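Local coordinates for erythrocyte binding antigen 140 (Plasmodium falciparum, PDB 4GF2), which probably binds a sialylated receptor, thought to be glycophorin C, on the host red cell during parasite invasion, and contains two Duffy-binding-like domains, at residues H153-V156 with N157-N161. The protein carries 3 engineered substitutions. Sequence-based numbering, arbitrary orientation.
Sequences HMIV and NHKGN
Ile-155 meets His-158 and Lys-159 where the chain turns near the end of helix 132-155. His-158 N donates a fairly straight hydrogen bond to Ile-155 O at 2.8 Å. Lys-159 can be followed outward. Its CB sits 4.0 Å from Ile-155 O. CG comes closer, 3.3 Å from the same oxygen, and it also packs on Ile-155 CG1 and CD1. With chi1 at -71°, Lys-159 CG stands beside its own backbone N, which turns it toward Ile-155 O and CG1, where the two side chains cross at an angle. From CD on, no atom comes as near to Ile-155. The bend at chi3, 71°, carries CE and NZ away. Val-156 and Asn-157 have backbone angles close to those of a type I beta turn, closed by the Ile-155 to His-158 bond. The turn lies in the first of two Duffy-binding-like domains. The side chains of Val-156 and Asn-157 lie side by side, pointing the same way, with Val-156 CG1 3.6 Å from Asn-157 OD1. That oxygen accepts a hydrogen bond from Asn-68 on helix 56-78. A water links Met-154, Asn-157 and His-158. It donates to Met-154 O at 2.9 Å and accepts from Asn-157 N at 2.7 Å. It also bonds His-158 ND1 at 2.6 Å, and the buried imidazole ring meets the phenol ring of Tyr-75, their planes about 40° apart.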
# COMPACT_ATOMS: atom_id res chain seq x y z
N HIS A 153 -19.51 43.61 -21.09
CA HIS A 153 -20.03 42.85 -22.22
C HIS A 153 -19.86 41.36 -21.98
O HIS A 153 -20.65 40.54 -22.46
CB HIS A 153 -19.34 43.26 -23.51
CG HIS A 153 -19.83 42.52 -24.71
ND1 HIS A 153 -21.08 42.72 -25.25
CD2 HIS A 153 -19.23 41.57 -25.48
CE1 HIS A 153 -21.24 41.93 -26.30
NE2 HIS A 153 -20.13 41.22 -26.46
N MET A 154 -18.82 41.00 -21.23
CA MET A 154 -18.56 39.60 -20.90
C MET A 154 -19.71 39.01 -20.09
O MET A 154 -20.08 37.85 -20.28
CB MET A 154 -17.26 39.46 -20.11
CG MET A 154 -16.97 38.03 -19.70
SD MET A 154 -15.37 37.80 -18.90
CE MET A 154 -15.31 36.01 -18.85
N ILE A 155 -20.29 39.80 -19.19
CA ILE A 155 -21.31 39.27 -18.30
C ILE A 155 -22.71 39.74 -18.66
O ILE A 155 -23.67 39.41 -17.96
CB ILE A 155 -21.03 39.66 -16.83
CG1 ILE A 155 -21.14 41.18 -16.65
CG2 ILE A 155 -19.66 39.16 -16.41
CD1 ILE A 155 -21.03 41.62 -15.21
N VAL A 156 -22.84 40.49 -19.76
CA VAL A 156 -24.11 41.14 -20.08
C VAL A 156 -25.29 40.16 -20.16
O VAL A 156 -26.41 40.51 -19.80
CB VAL A 156 -24.03 41.93 -21.41
CG1 VAL A 156 -23.88 40.98 -22.59
CG2 VAL A 156 -25.27 42.80 -21.58
N ASN A 157 -25.04 38.94 -20.63
CA ASN A 157 -26.11 37.96 -20.76
C ASN A 157 -26.26 37.06 -19.54
O ASN A 157 -27.12 36.17 -19.52
CB ASN A 157 -25.87 37.08 -22.00
CG ASN A 157 -25.83 37.88 -23.29
OD1 ASN A 157 -24.87 37.81 -24.05
ND2 ASN A 157 -26.89 38.64 -23.54
N HIS A 158 -25.45 37.28 -18.51
CA HIS A 158 -25.47 36.40 -17.34
C HIS A 158 -25.50 37.15 -16.01
O HIS A 158 -25.35 36.53 -14.95
CB HIS A 158 -24.25 35.46 -17.38
CG HIS A 158 -24.17 34.62 -18.62
ND1 HIS A 158 -23.51 35.04 -19.76
CD2 HIS A 158 -24.68 33.40 -18.90
CE1 HIS A 158 -23.61 34.10 -20.69
NE2 HIS A 158 -24.32 33.10 -20.20
N LYS A 159 -25.71 38.46 -16.04
CA LYS A 159 -25.76 39.23 -14.80
C LYS A 159 -26.79 38.66 -13.83
O LYS A 159 -26.57 38.63 -12.62
CB LYS A 159 -26.08 40.70 -15.08
CG LYS A 159 -24.96 41.48 -15.76
CD LYS A 159 -25.28 42.96 -15.88
CE LYS A 159 -25.24 43.66 -14.52
NZ LYS A 159 -25.48 45.13 -14.63
N GLY A 160 -27.91 38.19 -14.38
CA GLY A 160 -28.99 37.65 -13.57
C GLY A 160 -28.70 36.28 -12.98
O GLY A 160 -29.38 35.86 -12.05
N ASN A 161 -27.70 35.58 -13.51
CA ASN A 161 -27.37 34.24 -13.02
C ASN A 161 -26.31 34.23 -11.92
O ASN A 161 -25.91 33.17 -11.46
CB ASN A 161 -26.89 33.36 -14.17
CG ASN A 161 -27.84 33.36 -15.33
OD1 ASN A 161 -27.64 34.06 -16.32
ND2 ASN A 161 -28.91 32.58 -15.22
O HOH W 1 -22.86 37.37 -20.81